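Local structure of amidase, hydantoinase/carbamoylase family (Burkholderia ambifaria, 5TP4) at residues N72-R77 and A150-A155; G90-T95 and G365-L370; I212-G217 and E344-A349; L255-I260 and F291-R296; A262-R267 and V303-R308. The protein probably hydrolyses the carbamoyl group of N-carbamoyl-L-amino acids as a zinc-dependent amidase of the peptidase M20 family. All blocks are in the same frame, centred on the assembly; numbering follows the deposited sequence.

How the contacts relate
The five contacts fall into two groups, in keeping with the two-domain build of M20 enzymes. Contact 2 carries zinc ligand His92. Contact 1 lies against it, centres 11 Å apart: Leu370 of contact 2 packs on Ala150, Thr153 and Ala155 of contact 1. Contact 3, about 18 Å from contact 2 between centres, lies on strand 212-229, shared by both parts. Contacts 4 and 5 form the second group, with centres 9 Å apart; Val303 and Met306 of contact 5 touch Leu295 and Arg296 of contact 4. Their centres are about 28 Å from that of contact 2, but through Arg296 the nearest atoms of contacts 2 and 4 are about 6 Å apart. Contact 4 borders the second subunit.

Contact 1: N72-R77 and A150-A155; sequences NLFARR and AVFTGA. With EDO (1,2-ethanediol), chain U.
Phe74 and Phe152 meet through a small part of their rings: CZ of Phe74 comes within 3.9 Å of CE1 and 4.0 Å of CD1 of Phe152, the two side chains converging at a slant. Each ring is delivered by a different first torsion. In Phe74, CG stands anti to the carbonyl carbon (chi1 -69°), which brings the ring off the strand toward the helix; in Phe152, CG stands anti to the backbone N (chi1 -177°), which carries the ring toward the strand. Phe152 also makes an edge-to-face stack with Trp134 and touches Leu371 of helix 367-372.

Asn72 adds a second point, its ND2 lying 4.1 Å from CB of Phe152, with the amide plane steeply inclined to the phenyl ring. Its polar atoms are used beyond this pair: OD1 accepts from Thr135 N and ND2 donates to Gly148 O, which hold the amide in its rotation. The contact joins an inner strand, 73-77, paired antiparallel with 64-67 and 129-133, to the C-terminal end of helix 147-153. That helix finishes in a Schellman motif: Gly154 N bonds to Val151 O at 3.1 Å, while the bond from Ala155 N to Ala150 O, 2.8 Å, is weak. At the far end of the strand, a 1,2-ethanediol molecule gives a hydrogen bond from O2 to Arg76 O, 3.2 Å, and another links the diol to Asp78 N.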
# COMPACT_ATOMS: atom_id res chain seq x y z
N ASN B 72 35.35 -4.39 -17.93
CA ASN B 72 34.66 -5.06 -19.04
C ASN B 72 35.61 -6.10 -19.61
O ASN B 72 36.80 -5.82 -19.79
CB ASN B 72 34.25 -4.07 -20.13
CG ASN B 72 33.18 -3.08 -19.68
OD1 ASN B 72 32.23 -3.43 -18.98
ND2 ASN B 72 33.32 -1.82 -20.11
N LEU B 73 35.10 -7.32 -19.82
CA LEU B 73 35.92 -8.49 -20.14
C LEU B 73 35.74 -8.82 -21.62
O LEU B 73 34.63 -9.15 -22.05
CB LEU B 73 35.51 -9.68 -19.27
CG LEU B 73 36.28 -11.01 -19.33
CD1 LEU B 73 37.79 -10.84 -19.09
CD2 LEU B 73 35.71 -11.94 -18.27
N PHE B 74 36.84 -8.74 -22.39
CA PHE B 74 36.82 -8.91 -23.84
C PHE B 74 37.66 -10.09 -24.27
O PHE B 74 38.82 -10.20 -23.89
CB PHE B 74 37.40 -7.69 -24.54
CG PHE B 74 36.53 -6.48 -24.42
CD1 PHE B 74 36.69 -5.62 -23.33
CD2 PHE B 74 35.56 -6.21 -25.37
CE1 PHE B 74 35.87 -4.51 -23.22
CE2 PHE B 74 34.74 -5.08 -25.26
CZ PHE B 74 34.89 -4.25 -24.17
N ALA B 75 37.10 -10.94 -25.11
CA ALA B 75 37.86 -12.02 -25.75
C ALA B 75 37.90 -11.75 -27.25
O ALA B 75 36.86 -11.42 -27.85
CB ALA B 75 37.21 -13.39 -25.48
N ARG B 76 39.08 -11.88 -27.85
CA ARG B 76 39.31 -11.44 -29.22
C ARG B 76 39.66 -12.62 -30.12
O ARG B 76 40.53 -13.43 -29.78
CB ARG B 76 40.44 -10.42 -29.25
CG ARG B 76 40.99 -10.09 -30.63
CD ARG B 76 40.11 -9.14 -31.41
NE ARG B 76 40.83 -8.71 -32.60
CZ ARG B 76 40.74 -7.51 -33.16
NH1 ARG B 76 39.91 -6.60 -32.65
NH2 ARG B 76 41.46 -7.24 -34.24
N ARG B 77 39.00 -12.69 -31.28
CA ARG B 77 39.36 -13.61 -32.36
C ARG B 77 39.61 -12.79 -33.62
O ARG B 77 38.66 -12.30 -34.23
CB ARG B 77 38.24 -14.63 -32.61
CG ARG B 77 38.59 -15.70 -33.64
CD ARG B 77 37.41 -16.68 -33.74
NE ARG B 77 37.75 -17.97 -34.33
CZ ARG B 77 37.66 -18.27 -35.62
NH1 ARG B 77 37.30 -17.35 -36.51
NH2 ARG B 77 37.95 -19.50 -36.03
N ALA B 150 27.53 1.41 -20.18
CA ALA B 150 27.41 2.88 -20.14
C ALA B 150 28.77 3.56 -20.15
O ALA B 150 28.94 4.61 -20.79
CB ALA B 150 26.61 3.31 -18.91
N VAL B 151 29.76 3.01 -19.43
CA VAL B 151 31.10 3.60 -19.47
C VAL B 151 31.72 3.40 -20.85
O VAL B 151 32.31 4.33 -21.41
CB VAL B 151 32.00 3.03 -18.35
CG1 VAL B 151 33.45 3.54 -18.48
CG2 VAL B 151 31.44 3.44 -16.99
N PHE B 152 31.58 2.20 -21.42
CA PHE B 152 32.10 1.94 -22.77
C PHE B 152 31.55 2.93 -23.80
O PHE B 152 32.31 3.42 -24.66
CB PHE B 152 31.76 0.50 -23.17
CG PHE B 152 32.30 0.12 -24.52
CD1 PHE B 152 33.54 -0.46 -24.63
CD2 PHE B 152 31.52 0.29 -25.67
CE1 PHE B 152 34.04 -0.84 -25.89
CE2 PHE B 152 32.01 -0.09 -26.93
CZ PHE B 152 33.25 -0.65 -27.03
N THR B 153 30.25 3.23 -23.74
CA THR B 153 29.66 4.12 -24.74
C THR B 153 29.82 5.60 -24.40
O THR B 153 29.41 6.44 -25.21
CB THR B 153 28.16 3.82 -24.93
OG1 THR B 153 27.44 4.08 -23.71
CG2 THR B 153 27.97 2.37 -25.35
N GLY B 154 30.39 5.95 -23.26
CA GLY B 154 30.54 7.34 -22.88
C GLY B 154 29.34 7.95 -22.19
O GLY B 154 29.35 9.16 -21.91
N ALA B 155 28.30 7.15 -21.90
CA ALA B 155 27.11 7.67 -21.24
C ALA B 155 27.36 7.92 -19.76
O ALA B 155 26.70 8.78 -19.16
CB ALA B 155 25.94 6.69 -21.46
C1 EDO U . 43.28 -15.54 -32.66
O1 EDO U . 41.93 -16.03 -32.70
C2 EDO U . 43.42 -14.59 -31.48
O2 EDO U . 42.91 -13.33 -31.92

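Contact 2: G90-T95 and G365-L370; sequences GSHLDT and GHDAIL. With ZN (zinc ion), chain P.
His92 passes beside Asp367 on its way to the zinc ion, and its atoms meet a carboxylate, their own loop and the metal in turn. CB lies 3.9 Å from Asp367 OD2, an oxygen that also stands 3.8 Å from the backbone O of Ser91. Further on, the ring carbon CD2 is 4.2 Å from the same OD2, with ring and carboxylate planes 73° apart. The first torsion puts CG between the backbone N and the carbonyl carbon (chi1 65°), which, with the turn of the ring about CB-CG, points ND1 back to its own loop: weak bonds run from ND1 to Asp94 O at 2.8 Å and to Asp94 OD1 at 3.3 Å. His92 and Asp94 form the His-X-Asp signature of M20 metalloenzymes, at the end of strand 87-91. Asp94 is itself held by the backbone N atoms of Glu137 and Glu138. At the tip, NE2 coordinates zinc at 2.5 Å, a site completed by His198 and two waters; a second zinc ion lies about 4 Å from the side chain. Water 1 of this site is hydrogen-bonded to His366 ND1 at 2.7 Å, tying in segment 365-370. Asp367 takes its own polar partner elsewhere, OD1 pairing with Ser149 OG.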
# COMPACT_ATOMS: atom_id res chain seq x y z
N GLY B 90 27.91 -9.74 -27.10
CA GLY B 90 28.02 -9.46 -25.68
C GLY B 90 26.79 -9.86 -24.89
O GLY B 90 25.72 -10.12 -25.45
N SER B 91 26.98 -9.90 -23.58
CA SER B 91 25.93 -9.86 -22.57
C SER B 91 26.65 -9.69 -21.23
O SER B 91 27.61 -8.90 -21.17
CB SER B 91 25.04 -11.10 -22.63
OG SER B 91 23.78 -10.82 -22.02
N HIS B 92 26.26 -10.40 -20.18
CA HIS B 92 26.89 -10.20 -18.88
C HIS B 92 26.87 -11.46 -18.03
O HIS B 92 25.89 -12.20 -18.05
CB HIS B 92 26.19 -9.07 -18.10
CG HIS B 92 24.79 -9.39 -17.73
ND1 HIS B 92 24.44 -9.89 -16.49
CD2 HIS B 92 23.63 -9.30 -18.43
CE1 HIS B 92 23.13 -10.09 -16.45
NE2 HIS B 92 22.62 -9.74 -17.61
N LEU B 93 27.94 -11.66 -17.26
CA LEU B 93 28.05 -12.82 -16.38
C LEU B 93 27.57 -12.52 -14.97
O LEU B 93 27.27 -13.47 -14.24
CB LEU B 93 29.49 -13.32 -16.34
CG LEU B 93 29.96 -13.96 -17.66
CD1 LEU B 93 31.47 -14.19 -17.61
CD2 LEU B 93 29.21 -15.28 -17.94
N ASP B 94 27.45 -11.25 -14.59
CA ASP B 94 27.01 -10.97 -13.23
C ASP B 94 25.49 -11.16 -13.10
O ASP B 94 24.75 -11.23 -14.09
CB ASP B 94 27.43 -9.55 -12.80
CG ASP B 94 26.65 -8.44 -13.50
OD1 ASP B 94 26.76 -8.30 -14.75
OD2 ASP B 94 25.95 -7.66 -12.79
N THR B 95 25.02 -11.27 -11.85
CA THR B 95 23.63 -11.63 -11.58
C THR B 95 23.03 -10.72 -10.53
O THR B 95 23.72 -9.97 -9.83
CB THR B 95 23.51 -13.08 -11.06
OG1 THR B 95 24.08 -13.15 -9.73
CG2 THR B 95 24.24 -14.07 -11.98
N GLY B 365 15.78 -3.70 -19.67
CA GLY B 365 17.08 -3.17 -20.05
C GLY B 365 18.09 -4.27 -20.32
O GLY B 365 18.02 -5.36 -19.77
N HIS B 366 19.02 -3.97 -21.23
CA HIS B 366 20.14 -4.84 -21.55
C HIS B 366 21.29 -3.94 -21.93
O HIS B 366 21.09 -2.78 -22.30
CB HIS B 366 19.85 -5.76 -22.74
CG HIS B 366 18.67 -6.63 -22.52
ND1 HIS B 366 18.68 -7.66 -21.60
CD2 HIS B 366 17.42 -6.58 -23.03
CE1 HIS B 366 17.48 -8.23 -21.58
NE2 HIS B 366 16.70 -7.59 -22.43
N ASP B 367 22.49 -4.50 -21.87
CA ASP B 367 23.64 -3.75 -22.39
C ASP B 367 23.42 -3.32 -23.83
O ASP B 367 23.90 -2.25 -24.23
CB ASP B 367 24.89 -4.60 -22.27
CG ASP B 367 25.29 -4.83 -20.81
OD1 ASP B 367 25.58 -3.83 -20.09
OD2 ASP B 367 25.32 -6.02 -20.38
N ALA B 368 22.72 -4.13 -24.63
CA ALA B 368 22.40 -3.75 -26.01
C ALA B 368 21.72 -2.39 -26.10
O ALA B 368 21.91 -1.68 -27.10
CB ALA B 368 21.51 -4.80 -26.68
N ILE B 369 20.90 -2.02 -25.11
CA ILE B 369 20.23 -0.72 -25.13
C ILE B 369 21.24 0.42 -25.19
O ILE B 369 21.10 1.39 -25.97
CB ILE B 369 19.31 -0.57 -23.90
CG1 ILE B 369 18.19 -1.60 -23.95
CG2 ILE B 369 18.76 0.87 -23.84
CD1 ILE B 369 17.28 -1.46 -25.16
N LEU B 370 22.27 0.34 -24.34
CA LEU B 370 23.32 1.35 -24.32
C LEU B 370 24.13 1.32 -25.61
O LEU B 370 24.46 2.37 -26.17
CB LEU B 370 24.24 1.14 -23.12
CG LEU B 370 23.81 1.61 -21.73
CD1 LEU B 370 23.85 3.11 -21.60
CD2 LEU B 370 22.41 1.04 -21.31
ZN ZN P . 20.30 -9.89 -18.45
O HOH W 1 20.81 -8.04 -19.95
O HOH W 2 19.08 -8.48 -17.15

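Contact 3: I212-G217 and E344-A349; sequences IGIVTG and ELVARA
Ile214 lays the end of its side chain on Ala347: CD1 is 3.8 Å from Ala347 CB and equally close to Ala347 CA. CG1 stands anti to the carbonyl carbon (chi1 -61°) and the chain then runs out nearly extended (chi2 156°), which carries CD1 across to the helix where alanine's small side chain permits a close approach. Val346 supplies the other half of the interface. Its CG1 is met by Ile214 CG1 at 4.3 Å and, more loosely, by Ile212 CG2 at 4.5 Å, two isoleucines that stand on the same face of the strand with Gly213 between them.

The two segments run nearly antiparallel, their axes at 167° and 8.3 Å apart at closest approach, the layered packing of a helix on an alpha/beta sheet. Helix 340-353 leads into strand 357-362, which pairs in parallel with strand 212-229, and backbone bonds of Ile212 and Ile214 to Glu358 fix the strand from that side. On its other side Gly213 bonds to Phe381 of strand 377-382.

One layer further out, Val346 also touches Ala378 and Val380, and Ile212 reaches Val407 of helix 398-416, whose Ala411 and Ala414 are touched by Leu345. On the helix surface facing away from the strand, Arg348 grips OE2 of Glu344 side-on through NE and NH2, but Glu344 is modelled in two conformers and touches a crystal neighbour, which makes the existence of this pair in solution doubtful.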
# COMPACT_ATOMS: atom_id res chain seq x y z
N ILE B 212 12.36 -17.70 -32.23
CA ILE B 212 13.27 -16.57 -32.40
C ILE B 212 12.51 -15.26 -32.24
O ILE B 212 11.62 -14.95 -33.04
CB ILE B 212 13.98 -16.59 -33.76
CG1 ILE B 212 14.72 -17.93 -33.96
CG2 ILE B 212 14.96 -15.36 -33.88
CD1 ILE B 212 15.87 -18.17 -32.91
N GLY B 213 12.89 -14.46 -31.24
CA GLY B 213 12.39 -13.10 -31.17
C GLY B 213 13.35 -12.19 -31.90
O GLY B 213 14.52 -12.09 -31.53
N ILE B 214 12.88 -11.56 -32.97
CA ILE B 214 13.65 -10.58 -33.75
C ILE B 214 13.47 -9.25 -33.02
O ILE B 214 12.45 -8.58 -33.18
CB ILE B 214 13.18 -10.51 -35.20
CG1 ILE B 214 13.33 -11.85 -35.90
CG2 ILE B 214 13.98 -9.44 -35.98
CD1 ILE B 214 12.39 -12.02 -37.09
N VAL B 215 14.45 -8.85 -32.21
CA VAL B 215 14.20 -7.75 -31.27
C VAL B 215 14.34 -6.43 -32.01
O VAL B 215 15.35 -6.19 -32.69
CB VAL B 215 15.15 -7.82 -30.06
CG1 VAL B 215 14.71 -6.81 -29.05
CG2 VAL B 215 15.13 -9.21 -29.42
N THR B 216 13.35 -5.55 -31.85
CA THR B 216 13.34 -4.33 -32.64
C THR B 216 13.97 -3.13 -31.92
O THR B 216 14.37 -2.17 -32.60
CB THR B 216 11.91 -3.99 -33.08
OG1 THR B 216 11.07 -3.80 -31.94
CG2 THR B 216 11.34 -5.14 -33.86
N GLY B 217 14.08 -3.18 -30.61
CA GLY B 217 14.54 -2.04 -29.84
C GLY B 217 13.96 -2.11 -28.45
O GLY B 217 13.36 -3.10 -28.06
N GLU B 344 17.77 -6.99 -39.59
CA GLU B 344 17.44 -7.76 -40.78
C GLU B 344 18.32 -9.00 -40.90
O GLU B 344 17.87 -10.03 -41.42
CB GLU B 344 17.56 -6.88 -42.03
CG GLU B 344 17.34 -7.60 -43.35
CD GLU B 344 17.55 -6.66 -44.55
OE1 GLU B 344 16.94 -5.58 -44.51
OE2 GLU B 344 18.32 -6.98 -45.48
N LEU B 345 19.57 -8.94 -40.41
CA LEU B 345 20.40 -10.14 -40.46
C LEU B 345 19.84 -11.22 -39.54
O LEU B 345 19.90 -12.42 -39.85
CB LEU B 345 21.84 -9.82 -40.05
CG LEU B 345 22.58 -8.86 -41.00
CD1 LEU B 345 23.99 -8.59 -40.47
CD2 LEU B 345 22.66 -9.43 -42.43
N VAL B 346 19.36 -10.81 -38.36
CA VAL B 346 18.74 -11.75 -37.43
C VAL B 346 17.54 -12.41 -38.09
O VAL B 346 17.38 -13.64 -38.04
CB VAL B 346 18.34 -11.02 -36.13
CG1 VAL B 346 17.53 -11.95 -35.21
CG2 VAL B 346 19.59 -10.56 -35.41
N ALA B 347 16.68 -11.60 -38.70
CA ALA B 347 15.49 -12.13 -39.37
C ALA B 347 15.89 -13.10 -40.48
O ALA B 347 15.31 -14.18 -40.60
CB ALA B 347 14.66 -10.97 -39.94
N ARG B 348 16.87 -12.72 -41.30
CA ARG B 348 17.22 -13.57 -42.42
C ARG B 348 17.78 -14.91 -41.94
O ARG B 348 17.53 -15.95 -42.56
CB ARG B 348 18.24 -12.89 -43.35
CG ARG B 348 17.73 -11.65 -44.07
CD ARG B 348 18.87 -11.04 -44.95
NE ARG B 348 18.38 -9.94 -45.79
CZ ARG B 348 17.86 -10.12 -47.00
NH1 ARG B 348 17.78 -11.34 -47.55
NH2 ARG B 348 17.42 -9.07 -47.68
N ALA B 349 18.55 -14.90 -40.85
CA ALA B 349 19.08 -16.16 -40.33
C ALA B 349 17.94 -17.03 -39.83
O ALA B 349 17.91 -18.24 -40.11
CB ALA B 349 20.10 -15.91 -39.22

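Contact 4: L255-I260 and F291-R296; sequences LELERI and FTVDLR
OE1 of Glu256 is gripped by three donors on the side of the helix turned to helix 300-321. Arg259 NH2 approaches it at 2.8 Å, nearly along the C-O axis, and NE reaches it at 3.3 Å from above the carboxylate plane; Arg316 of helix 300-321 adds a salt bridge. The side facing the sheet is apolar. Leu257, with CG anti to the backbone N (chi1 174°), spreads its two methyls over the strand: CD2 meets Val293 CG1 tip to tip at 3.9 Å, while CD1 meets Leu295 CD2 at 4.0 Å. On the far face of strand 288-297, Asp294 holds Arg296 side-on, NE to OD1 at 2.8 Å and NH2 to OD2 at 2.9 Å, both nearly straight on syn lone pairs. Trp223 NE1 also donates to Asp294 OD2; Arg296 NH1 serves Gln219 OE1 and a salt bridge to a bound MES, probably from the crystallisation liquor. This helix-on-sheet layer is consistent with the smaller, dimerisation domain of M20 enzymes; Arg321 of the second subunit forms a salt bridge with Glu258. Methyl packing thus joins helix to strand without directional bonds; the ion pairs, one toward helix 300-321 and one buried, probably hold their charged groups in place.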
# COMPACT_ATOMS: atom_id res chain seq x y z
N LEU B 255 -8.84 2.67 -13.29
CA LEU B 255 -9.62 2.12 -14.39
C LEU B 255 -9.61 3.06 -15.60
O LEU B 255 -9.69 2.59 -16.75
CB LEU B 255 -11.03 1.78 -13.90
CG LEU B 255 -11.09 0.67 -12.81
CD1 LEU B 255 -12.52 0.14 -12.61
CD2 LEU B 255 -10.14 -0.51 -13.11
N GLU B 256 -9.47 4.37 -15.36
CA GLU B 256 -9.22 5.29 -16.48
C GLU B 256 -7.91 4.96 -17.15
O GLU B 256 -7.81 5.00 -18.38
CB GLU B 256 -9.20 6.74 -16.00
CG GLU B 256 -10.50 7.26 -15.45
CD GLU B 256 -11.56 7.49 -16.51
OE1 GLU B 256 -11.21 7.75 -17.69
OE2 GLU B 256 -12.76 7.42 -16.15
N LEU B 257 -6.89 4.66 -16.36
CA LEU B 257 -5.61 4.30 -16.94
C LEU B 257 -5.74 3.04 -17.78
O LEU B 257 -5.20 2.96 -18.90
CB LEU B 257 -4.58 4.11 -15.82
CG LEU B 257 -3.22 3.58 -16.29
CD1 LEU B 257 -2.66 4.55 -17.35
CD2 LEU B 257 -2.25 3.40 -15.10
N GLU B 258 -6.46 2.04 -17.27
CA GLU B 258 -6.70 0.82 -18.05
C GLU B 258 -7.36 1.14 -19.39
O GLU B 258 -6.98 0.58 -20.43
CB GLU B 258 -7.54 -0.15 -17.23
CG GLU B 258 -7.40 -1.56 -17.67
CD GLU B 258 -8.06 -2.51 -16.67
OE1 GLU B 258 -9.04 -2.11 -16.02
OE2 GLU B 258 -7.56 -3.64 -16.55
N ARG B 259 -8.32 2.07 -19.40
CA ARG B 259 -8.99 2.43 -20.64
C ARG B 259 -8.04 3.16 -21.59
O ARG B 259 -8.04 2.91 -22.80
CB ARG B 259 -10.23 3.29 -20.36
CG ARG B 259 -10.79 3.95 -21.62
CD ARG B 259 -11.81 5.06 -21.32
NE ARG B 259 -11.23 6.14 -20.52
CZ ARG B 259 -10.50 7.13 -21.03
NH1 ARG B 259 -10.26 7.17 -22.34
NH2 ARG B 259 -10.01 8.07 -20.24
N ILE B 260 -7.24 4.09 -21.07
CA ILE B 260 -6.27 4.80 -21.90
C ILE B 260 -5.30 3.82 -22.57
O ILE B 260 -5.04 3.92 -23.77
CB ILE B 260 -5.53 5.87 -21.06
CG1 ILE B 260 -6.51 7.00 -20.72
CG2 ILE B 260 -4.30 6.41 -21.80
CD1 ILE B 260 -6.06 7.87 -19.58
N PHE B 291 0.14 6.31 -5.46
CA PHE B 291 0.47 5.13 -6.23
C PHE B 291 1.44 5.53 -7.32
O PHE B 291 1.58 6.71 -7.64
CB PHE B 291 -0.79 4.46 -6.80
CG PHE B 291 -1.63 5.35 -7.67
CD1 PHE B 291 -2.61 6.16 -7.12
CD2 PHE B 291 -1.50 5.30 -9.06
CE1 PHE B 291 -3.43 6.94 -7.95
CE2 PHE B 291 -2.31 6.08 -9.89
CZ PHE B 291 -3.28 6.89 -9.34
N THR B 292 2.14 4.54 -7.88
CA THR B 292 3.08 4.79 -8.96
C THR B 292 2.49 4.29 -10.27
O THR B 292 1.65 3.38 -10.29
CB THR B 292 4.44 4.11 -8.73
OG1 THR B 292 4.29 2.68 -8.67
CG2 THR B 292 5.08 4.62 -7.45
N VAL B 293 2.93 4.89 -11.37
CA VAL B 293 2.54 4.44 -12.70
C VAL B 293 3.80 4.21 -13.51
O VAL B 293 4.67 5.08 -13.57
CB VAL B 293 1.63 5.45 -13.43
CG1 VAL B 293 1.28 4.91 -14.77
CG2 VAL B 293 0.33 5.68 -12.65
N ASP B 294 3.89 3.03 -14.13
CA ASP B 294 4.90 2.72 -15.14
C ASP B 294 4.18 2.70 -16.48
O ASP B 294 3.27 1.90 -16.68
CB ASP B 294 5.56 1.38 -14.80
CG ASP B 294 6.57 0.89 -15.86
OD1 ASP B 294 6.17 0.65 -17.01
OD2 ASP B 294 7.75 0.68 -15.48
N LEU B 295 4.57 3.60 -17.39
CA LEU B 295 3.98 3.73 -18.72
C LEU B 295 4.99 3.35 -19.78
O LEU B 295 6.14 3.78 -19.72
CB LEU B 295 3.55 5.17 -19.02
CG LEU B 295 2.37 5.81 -18.33
CD1 LEU B 295 2.21 7.21 -18.93
CD2 LEU B 295 1.12 4.97 -18.57
N ARG B 296 4.57 2.58 -20.78
CA ARG B 296 5.47 2.19 -21.87
C ARG B 296 4.80 2.35 -23.21
O ARG B 296 3.58 2.21 -23.34
CB ARG B 296 5.91 0.74 -21.75
CG ARG B 296 6.24 0.35 -20.36
CD ARG B 296 7.63 -0.12 -20.24
NE ARG B 296 8.07 -0.20 -18.85
CZ ARG B 296 9.21 -0.76 -18.47
NH1 ARG B 296 10.01 -1.33 -19.40
NH2 ARG B 296 9.55 -0.75 -17.19

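Contact 5: A262-R267 and V303-R308; sequences AGHAPR and VDAMER
Met306 and His264 carry a CH-pi contact. Met306 CG sits over the centre of the imidazole, 3.5 Å from the centroid of the His264 ring and only 9° off its normal, which brings it within 3.6 Å of both CD2 and NE2 of His264. The two side chains run alongside one another, pointing opposite ways. CG of His264 is anti to the carbonyl carbon (chi1 -71°), and with the ring turned roughly crosswise its face meets the methionine.

A sulfur-aromatic contact adds to it over the same ring: Met306 SD is 4.5 Å from the His264 centroid, 22° off the normal. The methionine chain bends by rotation about the CG-SD bond (chi3). Apolar packing is slighter, with Ala305 CB 4.5 Å from His264 CE1.

Backbone bonding shapes the loop that presents the histidine. Ala262 to Ala265 form a type I beta turn whose closing bond, Ala265 N to Ala262 O, is weak at 3.4 Å, and the peptide bond before Pro266 is cis. Salt bridges lie on other faces of the helix, Asp304 with Arg222 and Glu307 with Arg311.

Within what is probably the dimerisation domain of M20 enzymes, the loop lies between helix 246-262 and strand 269-277 and rests on the first turns of helix 300-321, which itself packs through Val303 and Met306 on His297 of strand 288-297 and through Val303 on Ala220 of strand 212-229.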
# COMPACT_ATOMS: atom_id res chain seq x y z
N ALA B 262 -5.77 0.65 -23.20
CA ALA B 262 -6.54 -0.12 -24.18
C ALA B 262 -6.67 0.64 -25.50
O ALA B 262 -6.65 0.03 -26.58
CB ALA B 262 -7.92 -0.45 -23.61
N GLY B 263 -6.77 1.96 -25.45
CA GLY B 263 -6.81 2.78 -26.65
C GLY B 263 -5.49 2.84 -27.40
O GLY B 263 -5.48 3.28 -28.55
N HIS B 264 -4.39 2.42 -26.77
CA HIS B 264 -3.08 2.43 -27.41
C HIS B 264 -2.56 1.04 -27.68
O HIS B 264 -1.35 0.86 -27.85
CB HIS B 264 -2.07 3.20 -26.56
CG HIS B 264 -2.31 4.67 -26.55
ND1 HIS B 264 -1.67 5.53 -27.42
CD2 HIS B 264 -3.12 5.44 -25.79
CE1 HIS B 264 -2.08 6.76 -27.20
NE2 HIS B 264 -2.96 6.74 -26.21
N ALA B 265 -3.43 0.05 -27.71
CA ALA B 265 -3.03 -1.31 -27.95
C ALA B 265 -2.54 -1.48 -29.39
O ALA B 265 -3.08 -0.86 -30.32
CB ALA B 265 -4.20 -2.25 -27.68
N PRO B 266 -1.54 -2.34 -29.61
CA PRO B 266 -0.95 -3.21 -28.60
C PRO B 266 0.32 -2.67 -27.96
O PRO B 266 0.82 -3.27 -27.01
CB PRO B 266 -0.62 -4.47 -29.41
CG PRO B 266 -0.15 -3.92 -30.70
CD PRO B 266 -1.07 -2.72 -30.96
N ARG B 267 0.83 -1.54 -28.45
CA ARG B 267 2.17 -1.13 -28.05
C ARG B 267 2.21 -0.42 -26.70
O ARG B 267 3.27 -0.38 -26.07
CB ARG B 267 2.77 -0.23 -29.12
CG ARG B 267 3.02 -0.96 -30.42
CD ARG B 267 3.51 -0.01 -31.49
NE ARG B 267 4.13 -0.74 -32.59
CZ ARG B 267 4.77 -0.17 -33.61
NH1 ARG B 267 4.88 1.15 -33.67
NH2 ARG B 267 5.31 -0.93 -34.56
N VAL B 303 3.94 7.58 -25.77
CA VAL B 303 3.92 7.43 -24.31
C VAL B 303 3.63 8.78 -23.66
O VAL B 303 2.90 8.85 -22.67
CB VAL B 303 5.21 6.75 -23.77
CG1 VAL B 303 6.39 7.73 -23.58
CG2 VAL B 303 4.92 6.07 -22.46
N ASP B 304 4.12 9.87 -24.24
CA ASP B 304 3.78 11.19 -23.72
C ASP B 304 2.28 11.47 -23.89
O ASP B 304 1.64 12.07 -23.01
CB ASP B 304 4.61 12.27 -24.43
CG ASP B 304 6.07 12.26 -24.01
OD1 ASP B 304 6.38 11.63 -22.97
OD2 ASP B 304 6.91 12.88 -24.71
N ALA B 305 1.70 11.01 -25.00
CA ALA B 305 0.27 11.18 -25.20
C ALA B 305 -0.52 10.41 -24.15
O ALA B 305 -1.53 10.92 -23.64
CB ALA B 305 -0.13 10.74 -26.60
N MET B 306 -0.09 9.19 -23.83
CA MET B 306 -0.72 8.44 -22.76
C MET B 306 -0.64 9.20 -21.44
O MET B 306 -1.62 9.27 -20.69
CB MET B 306 -0.07 7.05 -22.64
CG MET B 306 -0.22 6.22 -23.89
SD MET B 306 0.82 4.71 -23.79
CE MET B 306 0.07 3.96 -22.36
N GLU B 307 0.53 9.80 -21.15
CA GLU B 307 0.68 10.58 -19.92
C GLU B 307 -0.30 11.74 -19.87
O GLU B 307 -0.95 11.99 -18.85
CB GLU B 307 2.11 11.11 -19.79
CG GLU B 307 2.25 11.94 -18.54
CD GLU B 307 3.63 12.50 -18.34
OE1 GLU B 307 4.60 11.80 -18.68
OE2 GLU B 307 3.71 13.62 -17.80
N ARG B 308 -0.37 12.51 -20.96
CA ARG B 308 -1.27 13.66 -20.96
C ARG B 308 -2.73 13.22 -20.86
O ARG B 308 -3.53 13.90 -20.21
CB ARG B 308 -1.04 14.51 -22.20
CG ARG B 308 0.31 15.21 -22.19
CD ARG B 308 0.43 16.29 -23.30
NE ARG B 308 -0.02 15.83 -24.62
CZ ARG B 308 0.74 15.15 -25.47
NH1 ARG B 308 1.98 14.86 -25.14
NH2 ARG B 308 0.26 14.75 -26.64